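Local coordinates for protein ribokinase (Arabidopsis thaliana, PDB 6ILS) that catalyses the magnesium-dependent transfer of phosphate from ATP to O-5 of D-ribose, giving D-ribose 5-phosphate, at residues N12-V17 / G96-M101; G34-G39 / G68-E73; A46-K51 / P297-R302; P55-G60 / G81-Y86; L62-H67 / S89-P94. One frame throughout, in Å; residues are numbered along the deposited sequence.

Interaction 1 lies within the lid sheet of the ribokinase fold, a buried pair of parallel strands joined by backbone bonds and bearing residues that bind the ribose; interaction 2, partly buried and without hydrogen bonds, sets the lid's edge strand on helix 66-75. They meet through strands 12-18 and 33-39, and both touch the second subunit. Interaction 5, more exposed, uses the start of the same helix and joins it to the edge of the large sheet. Strand 56-63 runs through interactions 4 and 5, with backbone bonds in both, aromatic stacking added in 4 and a helix N-cap in 5. Interaction 3, away from the dimer, joins helix 41-51 to the loop next to the cation site by a methionine and a lysine.

Interaction 1: residues N12-V17 / G96-M101; sequences NADIYV and GHAVVM. With RIB (alpha-D-ribofuranose), chain F.
Ile15 O receives two donors from the neighbouring strand: Val100 N, 2.7 Å from Ile15 O, and the CA-H of Val99 in a longer, weaker contact. The Val100 nitrogen stands above the Ile15 carbonyl plane, 36° out of it. The bond sits inside a parallel pair, strands 12-17 and 96-101, of the four-stranded lid sheet with which ribokinases build their beta-clasp dimer. The short strand axes diverge by 17°. Ala13 N to Gly96 O, Ala98 N to Ala13 O, Ile15 N to Ala98 O and Val17 N to Val100 O continue the pattern, so that Ala13 and Ile15 each use both backbone polar groups across the pair. One face carries Asp14, Tyr16, Ala98 and Val100 and looks to the sugar. There the Asp14 carboxylate takes two hydroxyls of the ribose: Asp14 OD2 accepts from RIB O3 at 2.6 Å, while the bond from RIB O2 to Asp14 OD1 is very short. Glu144, Asp259, Lys41 and Gly40 hold other parts of the same ligand. The opposite face, with Ile15, Val17, Val99 and Met101, packs against the second subunit, where Val99 and Met101 each meet their own counterpart. Val17 and Met101 run side by side, Val17 CG2 lying 3.7 Å from Met101 CG. On the sugar side Tyr16 does likewise with Val100: its CG is anti to the carbonyl carbon (chi1 -64°), and beyond it the ring lies obliquely to the valine, Tyr16 CD1 coming 3.4 Å from Val100 CB.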
# COMPACT_ATOMS: atom_id res chain seq x y z
N ASN B 12 -2.31 11.02 1.85
CA ASN B 12 -2.41 9.71 1.20
C ASN B 12 -1.07 9.01 1.17
O ASN B 12 -0.05 9.65 0.96
CB ASN B 12 -2.88 9.84 -0.26
CG ASN B 12 -4.30 10.29 -0.40
OD1 ASN B 12 -5.15 9.99 0.45
ND2 ASN B 12 -4.60 10.98 -1.50
N ALA B 13 -1.08 7.69 1.33
CA ALA B 13 0.06 6.91 0.87
C ALA B 13 -0.20 6.63 -0.61
O ALA B 13 -1.24 6.11 -0.96
CB ALA B 13 0.22 5.62 1.67
N ASP B 14 0.75 7.00 -1.45
CA ASP B 14 0.62 6.80 -2.88
C ASP B 14 1.29 5.48 -3.28
O ASP B 14 2.51 5.37 -3.20
CB ASP B 14 1.24 7.97 -3.64
CG ASP B 14 0.39 9.25 -3.53
OD1 ASP B 14 -0.84 9.14 -3.31
OD2 ASP B 14 0.96 10.35 -3.70
N ILE B 15 0.48 4.51 -3.69
CA ILE B 15 0.98 3.18 -4.06
C ILE B 15 1.13 3.06 -5.58
O ILE B 15 0.16 2.79 -6.28
CB ILE B 15 0.05 2.05 -3.58
CG1 ILE B 15 -0.39 2.25 -2.13
CG2 ILE B 15 0.75 0.70 -3.75
CD1 ILE B 15 0.67 1.96 -1.14
N TYR B 16 2.34 3.28 -6.07
CA TYR B 16 2.64 3.22 -7.50
C TYR B 16 3.05 1.83 -7.93
O TYR B 16 3.98 1.27 -7.36
CB TYR B 16 3.76 4.19 -7.84
CG TYR B 16 3.38 5.62 -7.61
CD1 TYR B 16 2.62 6.31 -8.54
CD2 TYR B 16 3.77 6.29 -6.46
CE1 TYR B 16 2.26 7.62 -8.34
CE2 TYR B 16 3.43 7.60 -6.24
CZ TYR B 16 2.66 8.26 -7.19
OH TYR B 16 2.31 9.58 -6.98
N VAL B 17 2.37 1.28 -8.93
CA VAL B 17 2.81 0.04 -9.53
C VAL B 17 3.00 0.23 -11.04
O VAL B 17 2.13 0.75 -11.74
CB VAL B 17 1.82 -1.13 -9.25
CG1 VAL B 17 1.74 -1.42 -7.75
CG2 VAL B 17 0.43 -0.83 -9.81
N GLY B 96 -5.82 7.34 4.33
CA GLY B 96 -6.19 7.34 2.93
C GLY B 96 -5.04 6.91 2.05
O GLY B 96 -3.86 7.09 2.38
N HIS B 97 -5.36 6.29 0.93
CA HIS B 97 -4.31 5.89 0.02
C HIS B 97 -4.84 5.86 -1.40
O HIS B 97 -6.06 5.87 -1.63
CB HIS B 97 -3.71 4.53 0.42
CG HIS B 97 -4.71 3.47 0.77
ND1 HIS B 97 -5.44 3.49 1.94
CD2 HIS B 97 -5.07 2.33 0.13
CE1 HIS B 97 -6.23 2.43 1.98
NE2 HIS B 97 -6.02 1.71 0.90
N ALA B 98 -3.91 5.86 -2.35
CA ALA B 98 -4.23 5.88 -3.77
C ALA B 98 -3.37 4.85 -4.49
O ALA B 98 -2.14 4.92 -4.46
CB ALA B 98 -3.99 7.26 -4.35
N VAL B 99 -4.02 3.88 -5.13
CA VAL B 99 -3.31 2.92 -5.97
C VAL B 99 -3.14 3.51 -7.36
O VAL B 99 -4.11 3.64 -8.11
CB VAL B 99 -4.04 1.58 -6.05
CG1 VAL B 99 -3.31 0.63 -7.00
CG2 VAL B 99 -4.15 0.97 -4.66
N VAL B 100 -1.91 3.87 -7.71
CA VAL B 100 -1.64 4.51 -8.99
C VAL B 100 -0.99 3.51 -9.95
O VAL B 100 0.21 3.22 -9.85
CB VAL B 100 -0.74 5.74 -8.82
CG1 VAL B 100 -0.57 6.47 -10.14
CG2 VAL B 100 -1.32 6.67 -7.76
N MET B 101 -1.79 2.98 -10.88
CA MET B 101 -1.30 2.03 -11.86
C MET B 101 -0.74 2.70 -13.11
O MET B 101 -1.48 3.08 -14.02
CB MET B 101 -2.41 1.06 -12.25
CG MET B 101 -2.85 0.19 -11.11
SD MET B 101 -4.56 -0.32 -11.22
CE MET B 101 -4.69 -1.35 -9.77
O5 RIB F . -1.57 16.11 -6.33
C5 RIB F . -0.94 14.90 -5.97
C4 RIB F . -1.76 14.15 -5.14
O4 RIB F . -3.13 13.92 -5.73
C3 RIB F . -1.13 12.70 -5.11
O3 RIB F . -0.08 12.68 -4.02
C2 RIB F . -2.09 11.89 -5.00
O2 RIB F . -2.14 11.21 -3.68
C1 RIB F . -3.49 12.75 -5.28
O1 RIB F . -4.22 12.87 -4.11

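Interaction 2: residues G34-G39 / G68-E73; sequences GQTLAG and GKLIAE
The lid's edge strand rests here on the helix of a beta-alpha-beta unit: Thr36 and Ala38 of strand 34-39 meet Leu70 and Ile71 of helix 68-73. The two axes approach to 7.9 Å and are inclined by 57°, and no hydrogen bond joins them; the contact is van der Waals packing, largely of methyl groups on side chains and backbone. Leu70 does most of the touching. Its CG is anti to the backbone N (chi1 169°), which sets CG toward the strand. Leu70 CD2 lies 3.8 Å from Thr36 CG2, where the two side chains cross obliquely. The same methyl also covers the peptide link behind, with Leu70 CD2 4.0 Å from Ala38 N and about as far from the Leu37 carbonyl carbon. One residue on, Ile71 sends CD1 forward to the strand's end. Ile71 CD1 is 4.0 Å from Ala38 CA and 4.1 Å from Gly39 N, so it touches backbone and side chain alike. Ala38 CB fits between the two helix residues, 4.1 Å from Ile71 CD1 and 4.3 Å from Leu70 CG. Leu70 also leans on Ala13 of the next strand and on Ala66 of the second subunit, while Thr36 packs on His67 of that subunit, which places this seam beside the dimer interface. Gly39 lines the ribose pocket and is followed by Gly40 and Lys41, the glycine-containing sugar-binding segment typical of the PfkB carbohydrate kinases.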
# COMPACT_ATOMS: atom_id res chain seq x y z
N GLY B 34 7.52 -1.13 -8.13
CA GLY B 34 6.62 -0.26 -7.40
C GLY B 34 7.34 0.56 -6.35
O GLY B 34 8.54 0.35 -6.08
N GLN B 35 6.62 1.51 -5.77
CA GLN B 35 7.14 2.33 -4.69
C GLN B 35 5.95 2.92 -3.94
O GLN B 35 4.95 3.26 -4.55
CB GLN B 35 8.04 3.43 -5.24
CG GLN B 35 8.98 4.04 -4.23
CD GLN B 35 10.00 4.95 -4.88
OE1 GLN B 35 10.04 5.08 -6.10
NE2 GLN B 35 10.84 5.58 -4.06
N THR B 36 6.05 3.00 -2.62
CA THR B 36 5.02 3.66 -1.82
C THR B 36 5.58 4.94 -1.25
O THR B 36 6.60 4.93 -0.55
CB THR B 36 4.51 2.76 -0.67
OG1 THR B 36 3.76 1.67 -1.21
CG2 THR B 36 3.61 3.56 0.26
N LEU B 37 4.92 6.06 -1.54
CA LEU B 37 5.43 7.37 -1.15
C LEU B 37 4.39 8.20 -0.40
O LEU B 37 3.19 7.99 -0.56
CB LEU B 37 5.93 8.14 -2.38
CG LEU B 37 7.13 7.60 -3.15
CD1 LEU B 37 7.30 8.35 -4.46
CD2 LEU B 37 8.40 7.70 -2.31
N ALA B 38 4.87 9.12 0.42
CA ALA B 38 4.03 10.07 1.13
C ALA B 38 3.44 11.07 0.14
O ALA B 38 4.15 11.64 -0.68
CB ALA B 38 4.81 10.78 2.19
N GLY B 39 2.13 11.29 0.23
CA GLY B 39 1.48 12.20 -0.70
C GLY B 39 0.12 12.63 -0.19
O GLY B 39 -0.12 12.68 1.02
N GLY B 68 0.02 5.87 7.90
CA GLY B 68 -0.07 7.05 8.74
C GLY B 68 1.29 7.47 9.22
O GLY B 68 1.62 8.66 9.24
N LYS B 69 2.10 6.50 9.63
CA LYS B 69 3.44 6.76 10.11
C LYS B 69 4.35 7.29 9.01
O LYS B 69 5.18 8.16 9.25
CB LYS B 69 4.05 5.48 10.70
CG LYS B 69 5.24 5.75 11.62
CD LYS B 69 5.05 5.01 12.95
CE LYS B 69 5.66 5.77 14.12
NZ LYS B 69 5.36 5.11 15.43
N LEU B 70 4.19 6.74 7.81
CA LEU B 70 4.91 7.21 6.63
C LEU B 70 4.71 8.71 6.45
O LEU B 70 5.65 9.46 6.24
CB LEU B 70 4.44 6.44 5.40
CG LEU B 70 4.85 6.90 4.00
CD1 LEU B 70 6.35 6.72 3.80
CD2 LEU B 70 4.04 6.13 2.96
N ILE B 71 3.45 9.12 6.53
CA ILE B 71 3.10 10.53 6.35
C ILE B 71 3.73 11.41 7.42
O ILE B 71 4.37 12.42 7.12
CB ILE B 71 1.57 10.74 6.41
CG1 ILE B 71 0.83 9.84 5.42
CG2 ILE B 71 1.24 12.22 6.23
CD1 ILE B 71 1.19 10.06 3.99
N ALA B 72 3.53 11.02 8.67
CA ALA B 72 4.03 11.77 9.81
C ALA B 72 5.54 11.95 9.72
O ALA B 72 6.07 13.03 9.95
CB ALA B 72 3.66 11.05 11.09
N GLU B 73 6.24 10.88 9.36
CA GLU B 73 7.69 10.92 9.22
C GLU B 73 8.14 11.87 8.11
O GLU B 73 9.08 12.65 8.29
CB GLU B 73 8.24 9.51 8.97
CG GLU B 73 8.19 8.63 10.21
CD GLU B 73 8.49 7.16 9.93
OE1 GLU B 73 8.60 6.78 8.74
OE2 GLU B 73 8.62 6.38 10.91

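Interaction 3: residues A46-K51 / P297-R302; sequences AACGAK and PSMPDR
Lys51 and Met299 lay their side chains across each other at about a right angle, the lysine's aliphatic part passing over the start of the methionine. Lys51 CD is 3.7 Å from Met299 CB. Bent at chi2 (-139°), the lysine reaches on until NZ gives a hydrogen bond to Met299 O, 3.2 Å away and with NZ tilted slightly from the carbonyl plane. A second acceptor, Ile296 O, binds the same ammonium, so one charged end ties together two carbonyls of the loop. The methionine lies against the helix, its CG on Cys48 CA and CB, although the distances there are short enough to be doubtful. Bends at chi2 and chi3 place Met299 SD 3.6 Å from Cys48 CB and bring Met299 CE to 3.9 Å from Ala47 CB. Thr260 of helix 257-270 touches both Cys48 and Met299, and the methionine is buried. The contact joins helix 41-51, whose first turn belongs to the sugar-binding region of the PfkB fold, with the loop at the monovalent-cation site. In that loop Ser298, a predicted potassium ligand, has its OG hydrogen-bonded to Gly294 O and Ala295 O, Gly294 being a ligand of the bound sodium. Further along, Lys51 CB meets Pro300 O, and Lys51 O at the helix's end faces the CA-H of Asp301, with Asp301 CA 3.5 Å from it. Asp301 stands at the N-cap position of helix 302-312.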
# COMPACT_ATOMS: atom_id res chain seq x y z
N ALA B 46 1.38 21.21 2.40
CA ALA B 46 2.02 21.55 3.66
C ALA B 46 3.53 21.30 3.57
O ALA B 46 4.33 22.12 4.04
CB ALA B 46 1.42 20.73 4.81
N ALA B 47 3.91 20.16 2.99
CA ALA B 47 5.35 19.88 2.82
C ALA B 47 6.04 20.98 2.02
O ALA B 47 7.15 21.42 2.36
CB ALA B 47 5.56 18.54 2.16
N CYS B 48 5.38 21.44 0.96
CA CYS B 48 5.94 22.51 0.14
C CYS B 48 6.17 23.79 0.94
O CYS B 48 7.26 24.36 0.93
CB CYS B 48 5.01 22.78 -1.04
SG CYS B 48 5.52 24.18 -2.04
N GLY B 49 5.13 24.23 1.63
CA GLY B 49 5.21 25.40 2.47
C GLY B 49 6.36 25.31 3.45
O GLY B 49 7.15 26.23 3.57
N ALA B 50 6.45 24.18 4.15
CA ALA B 50 7.50 23.94 5.15
C ALA B 50 8.90 24.01 4.52
O ALA B 50 9.74 24.68 5.06
CB ALA B 50 7.28 22.63 5.83
N LYS B 51 9.07 23.41 3.35
CA LYS B 51 10.37 23.41 2.64
C LYS B 51 10.74 24.81 2.15
O LYS B 51 11.91 25.08 2.04
CB LYS B 51 10.37 22.44 1.47
CG LYS B 51 10.32 20.98 1.87
CD LYS B 51 11.22 20.14 1.03
CE LYS B 51 10.94 18.66 1.09
NZ LYS B 51 11.76 17.94 0.10
N PRO B 297 9.22 14.21 -1.79
CA PRO B 297 10.67 14.25 -2.04
C PRO B 297 11.13 15.30 -3.05
O PRO B 297 12.28 15.71 -2.99
CB PRO B 297 10.95 12.85 -2.60
CG PRO B 297 9.91 12.00 -2.02
CD PRO B 297 8.68 12.84 -1.91
N SER B 298 10.26 15.73 -3.97
CA SER B 298 10.66 16.66 -5.02
C SER B 298 10.49 18.13 -4.64
O SER B 298 10.85 19.02 -5.42
CB SER B 298 9.85 16.40 -6.30
OG SER B 298 8.50 16.80 -6.10
N MET B 299 9.93 18.40 -3.47
CA MET B 299 9.68 19.81 -3.09
C MET B 299 11.00 20.57 -2.95
O MET B 299 11.87 20.11 -2.27
CB MET B 299 8.87 19.95 -1.81
CG MET B 299 7.73 20.90 -2.02
SD MET B 299 6.45 20.02 -2.88
CE MET B 299 6.21 18.75 -1.67
N PRO B 300 11.13 21.75 -3.57
CA PRO B 300 12.37 22.48 -3.51
C PRO B 300 12.52 23.37 -2.27
O PRO B 300 11.58 23.78 -1.73
CB PRO B 300 12.26 23.36 -4.75
CG PRO B 300 10.81 23.67 -4.83
CD PRO B 300 10.13 22.40 -4.40
N ASP B 301 13.76 23.65 -1.90
CA ASP B 301 13.99 24.61 -0.79
C ASP B 301 13.88 26.03 -1.34
O ASP B 301 14.03 26.21 -2.51
CB ASP B 301 15.30 24.36 -0.05
CG ASP B 301 16.54 24.61 -0.86
OD1 ASP B 301 16.44 25.12 -1.97
OD2 ASP B 301 17.60 24.27 -0.36
N ARG B 302 13.65 26.99 -0.46
CA ARG B 302 13.46 28.39 -0.88
C ARG B 302 14.66 28.93 -1.68
O ARG B 302 14.43 29.57 -2.66
CB ARG B 302 13.19 29.30 0.31
CG ARG B 302 13.06 30.74 -0.16
CD ARG B 302 12.84 31.77 0.89
NE ARG B 302 11.58 31.40 1.44
CZ ARG B 302 10.54 32.17 1.42
NH1 ARG B 302 10.61 33.38 0.92
NH2 ARG B 302 9.44 31.72 1.97

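Interaction 4: residues P55-G60 / G81-Y86; sequences PTYFVG and GVHLDY
Tyr57 and His83 form the tight part of the contact, an offset stack with ring centroids 4.7 Å apart and planes at 18°. His83 CB sits over the tyrosine face in a CH-pi contact, 3.5 Å from the centroid of the Tyr57 ring. At the edge of the His83 ring, Thr56 O accepts twice: His83 N binds it at 2.8 Å, while the ring's ND1 adds a weak bond. Phe58 N returns a bond to His83 O; the backbone bonds make a single bridge, Tyr57 with His83, between the segments. Val82 CG1 packs against Phe58 CB at 3.7 Å. Tyr86 is packed too, its CD2 3.9 Å from Tyr57 CD2 and its CB on Val59 CG2, with Glu131 holding its phenol. The looser side has exposed Asp85, whose OD2 comes only to the tyrosine's edge, and waters. One donates to Phe58 O and His83 O and accepts from Tyr86 N, 2.8 Å away; at the other end a second links Thr56 N to Gly81 O. The run 81-86 passes beside strand 56-63, inclined by 46°, before entering edge strand 87-90, the closing connection of a beta-alpha-beta unit in the ribokinase fold's large sheet.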
# COMPACT_ATOMS: atom_id res chain seq x y z
N PRO B 55 6.41 29.16 8.28
CA PRO B 55 5.79 28.39 9.35
C PRO B 55 4.53 27.73 8.80
O PRO B 55 3.67 28.42 8.44
CB PRO B 55 5.37 29.44 10.38
CG PRO B 55 6.27 30.59 10.13
CD PRO B 55 6.67 30.53 8.68
N THR B 56 4.48 26.40 8.84
CA THR B 56 3.38 25.68 8.19
C THR B 56 2.78 24.60 9.09
O THR B 56 3.52 23.76 9.63
CB THR B 56 3.86 25.04 6.88
OG1 THR B 56 4.30 26.06 5.98
CG2 THR B 56 2.73 24.25 6.21
N TYR B 57 1.46 24.62 9.25
CA TYR B 57 0.71 23.61 9.99
C TYR B 57 -0.11 22.77 9.02
O TYR B 57 -0.69 23.31 8.08
CB TYR B 57 -0.24 24.26 11.01
CG TYR B 57 0.46 24.83 12.21
CD1 TYR B 57 1.16 26.02 12.12
CD2 TYR B 57 0.43 24.16 13.42
CE1 TYR B 57 1.83 26.53 13.21
CE2 TYR B 57 1.10 24.67 14.52
CZ TYR B 57 1.79 25.86 14.41
OH TYR B 57 2.45 26.38 15.49
N PHE B 58 -0.18 21.47 9.27
CA PHE B 58 -1.07 20.61 8.52
C PHE B 58 -2.16 20.11 9.46
O PHE B 58 -1.86 19.53 10.51
CB PHE B 58 -0.31 19.42 7.90
CG PHE B 58 -1.20 18.39 7.25
CD1 PHE B 58 -2.05 18.76 6.21
CD2 PHE B 58 -1.18 17.08 7.65
CE1 PHE B 58 -2.88 17.85 5.59
CE2 PHE B 58 -2.01 16.14 7.04
CZ PHE B 58 -2.86 16.52 5.99
N VAL B 59 -3.41 20.37 9.08
CA VAL B 59 -4.56 19.85 9.81
C VAL B 59 -5.19 18.72 9.01
O VAL B 59 -5.69 18.91 7.89
CB VAL B 59 -5.61 20.95 10.07
CG1 VAL B 59 -6.82 20.36 10.84
CG2 VAL B 59 -4.98 22.11 10.81
N GLY B 60 -5.16 17.52 9.56
CA GLY B 60 -5.59 16.38 8.80
C GLY B 60 -5.87 15.19 9.70
O GLY B 60 -5.61 15.26 10.90
N GLY B 81 9.50 19.44 8.18
CA GLY B 81 9.42 20.46 9.21
C GLY B 81 8.04 21.08 9.36
O GLY B 81 7.88 22.19 9.86
N VAL B 82 7.03 20.35 8.91
CA VAL B 82 5.64 20.78 9.09
C VAL B 82 5.28 20.66 10.56
O VAL B 82 5.63 19.67 11.21
CB VAL B 82 4.67 19.92 8.25
CG1 VAL B 82 3.21 20.31 8.52
CG2 VAL B 82 5.02 19.99 6.75
N HIS B 83 4.61 21.67 11.12
CA HIS B 83 4.06 21.53 12.47
C HIS B 83 2.86 20.59 12.43
O HIS B 83 1.88 20.86 11.72
CB HIS B 83 3.66 22.89 13.04
CG HIS B 83 4.82 23.80 13.28
ND1 HIS B 83 5.40 24.56 12.28
CD2 HIS B 83 5.53 24.07 14.41
CE1 HIS B 83 6.40 25.26 12.78
NE2 HIS B 83 6.50 24.98 14.07
N LEU B 84 2.93 19.49 13.18
CA LEU B 84 1.91 18.46 13.13
C LEU B 84 0.96 18.43 14.33
O LEU B 84 0.21 17.47 14.50
CB LEU B 84 2.58 17.08 13.00
CG LEU B 84 3.39 16.93 11.69
CD1 LEU B 84 4.02 15.55 11.57
CD2 LEU B 84 2.48 17.19 10.51
N ASP B 85 0.96 19.49 15.14
CA ASP B 85 0.16 19.52 16.38
C ASP B 85 -1.31 19.16 16.17
O ASP B 85 -1.94 18.57 17.05
CB ASP B 85 0.24 20.89 17.08
CG ASP B 85 1.60 21.56 16.96
OD1 ASP B 85 2.52 21.03 16.31
OD2 ASP B 85 1.76 22.64 17.58
N TYR B 86 -1.87 19.52 15.01
CA TYR B 86 -3.31 19.35 14.79
C TYR B 86 -3.66 18.20 13.87
O TYR B 86 -4.77 18.11 13.37
CB TYR B 86 -3.90 20.65 14.24
CG TYR B 86 -3.74 21.76 15.22
CD1 TYR B 86 -4.71 22.01 16.19
CD2 TYR B 86 -2.62 22.56 15.20
CE1 TYR B 86 -4.55 23.02 17.11
CE2 TYR B 86 -2.45 23.58 16.11
CZ TYR B 86 -3.41 23.80 17.07
OH TYR B 86 -3.24 24.83 17.97
O HOH W 1 7.01 24.83 9.15
O HOH W 2 -0.83 20.81 12.76

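Interaction 5: residues L62-H67 / S89-P94; sequences LGEDAH and SVNNEP
At the C-terminal ends of the two strands of a beta-alpha-beta crossover, Leu62 and Gly63 of the first strand pair in parallel with Ser89 and Val90 of the last. Val90 N gives Leu62 O a hydrogen bond of 2.9 Å. Ser89 CA-H adds to it, Ser89 CA standing 3.0 Å from Leu62 O. The return bond, Glu64 N to Val90 O, is more bent (139° at the hydrogen). Glu64 is also the centre of an inverse gamma turn, closed by a weak Asp65 N to Gly63 O bond, and this turns the chain from the strand into helix 66-75. Gly63 CA is packed against the returning loop, 3.3 Å from Glu93 O. Asp65 is the N-cap of the helix: its OD1 is hydrogen-bonded to Gly68 N and to Thr95 OG1, while its OD2 faces Pro94 CA at 3.5 Å. On the solvent side Glu64 extends over the other strand's end. Its CG touches Ser89 CB, and Glu64 OE1 comes 3.3 Å from Asn91 CB; the two side chains run the same way with carboxylate and amide planes 78° apart. A water donates to Gly63 O and bonds to Ser89 OG, 2.9 Å away. Beyond the turn, His67 meets its counterpart, His67 of the second subunit, through a bond between their NE2 atoms.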
# COMPACT_ATOMS: atom_id res chain seq x y z
N LEU B 62 -5.39 10.93 10.12
CA LEU B 62 -4.65 9.74 9.72
C LEU B 62 -5.21 8.52 10.42
O LEU B 62 -5.84 8.65 11.47
CB LEU B 62 -3.17 9.87 10.07
CG LEU B 62 -2.43 11.04 9.43
CD1 LEU B 62 -0.99 11.03 9.89
CD2 LEU B 62 -2.53 10.88 7.93
N GLY B 63 -4.99 7.33 9.85
CA GLY B 63 -5.23 6.10 10.59
C GLY B 63 -4.03 5.80 11.46
O GLY B 63 -2.94 6.32 11.22
N GLU B 64 -4.21 4.99 12.50
CA GLU B 64 -3.08 4.57 13.31
C GLU B 64 -2.49 3.33 12.66
O GLU B 64 -2.72 2.20 13.12
CB GLU B 64 -3.51 4.28 14.76
CG GLU B 64 -3.90 5.53 15.56
CD GLU B 64 -4.71 5.23 16.81
OE1 GLU B 64 -4.75 4.05 17.22
OE2 GLU B 64 -5.32 6.16 17.38
N ASP B 65 -1.75 3.54 11.57
CA ASP B 65 -1.22 2.43 10.77
C ASP B 65 0.12 2.82 10.15
O ASP B 65 0.63 3.91 10.39
CB ASP B 65 -2.22 2.00 9.68
CG ASP B 65 -2.76 3.18 8.85
OD1 ASP B 65 -2.05 4.19 8.70
OD2 ASP B 65 -3.90 3.07 8.34
N ALA B 66 0.69 1.92 9.35
CA ALA B 66 2.01 2.14 8.78
C ALA B 66 2.01 3.29 7.76
O ALA B 66 2.97 4.05 7.67
CB ALA B 66 2.52 0.84 8.13
N HIS B 67 0.93 3.40 6.99
CA HIS B 67 0.77 4.51 6.03
C HIS B 67 0.70 5.86 6.76
O HIS B 67 1.25 6.87 6.28
CB HIS B 67 -0.49 4.32 5.20
CG HIS B 67 -0.39 3.24 4.16
ND1 HIS B 67 -1.50 2.65 3.59
CD2 HIS B 67 0.69 2.66 3.57
CE1 HIS B 67 -1.11 1.75 2.71
NE2 HIS B 67 0.21 1.74 2.67
N SER B 89 -5.02 11.06 14.70
CA SER B 89 -5.08 9.71 14.16
C SER B 89 -6.20 8.91 14.84
O SER B 89 -6.46 9.09 16.03
CB SER B 89 -3.74 9.00 14.34
OG SER B 89 -2.68 9.76 13.78
N VAL B 90 -6.87 8.04 14.08
CA VAL B 90 -7.98 7.23 14.60
C VAL B 90 -7.67 5.75 14.37
O VAL B 90 -6.93 5.40 13.46
CB VAL B 90 -9.33 7.59 13.93
CG1 VAL B 90 -9.73 9.03 14.24
CG2 VAL B 90 -9.27 7.35 12.41
N ASN B 91 -8.25 4.86 15.17
CA ASN B 91 -7.95 3.45 14.99
C ASN B 91 -9.06 2.69 14.28
O ASN B 91 -8.98 1.47 14.11
CB ASN B 91 -7.63 2.78 16.33
CG ASN B 91 -8.76 2.91 17.35
OD1 ASN B 91 -9.94 2.98 16.99
ND2 ASN B 91 -8.39 2.94 18.62
N ASN B 92 -10.10 3.41 13.85
CA ASN B 92 -11.23 2.78 13.18
C ASN B 92 -11.36 3.15 11.70
O ASN B 92 -12.32 2.75 11.04
CB ASN B 92 -12.52 3.12 13.91
CG ASN B 92 -12.85 4.60 13.84
OD1 ASN B 92 -11.97 5.43 13.59
ND2 ASN B 92 -14.12 4.94 14.06
N GLU B 93 -10.40 3.91 11.18
CA GLU B 93 -10.33 4.18 9.74
C GLU B 93 -8.88 4.05 9.29
O GLU B 93 -7.98 4.39 10.04
CB GLU B 93 -10.86 5.59 9.41
CG GLU B 93 -12.33 5.81 9.76
CD GLU B 93 -13.27 5.07 8.83
OE1 GLU B 93 -12.82 4.59 7.77
OE2 GLU B 93 -14.48 4.98 9.15
N PRO B 94 -8.67 3.56 8.06
CA PRO B 94 -7.30 3.51 7.53
C PRO B 94 -6.85 4.87 7.01
O PRO B 94 -7.70 5.64 6.56
CB PRO B 94 -7.42 2.51 6.38
CG PRO B 94 -8.82 2.71 5.88
CD PRO B 94 -9.66 3.10 7.08
O HOH W 3 -0.93 7.80 12.65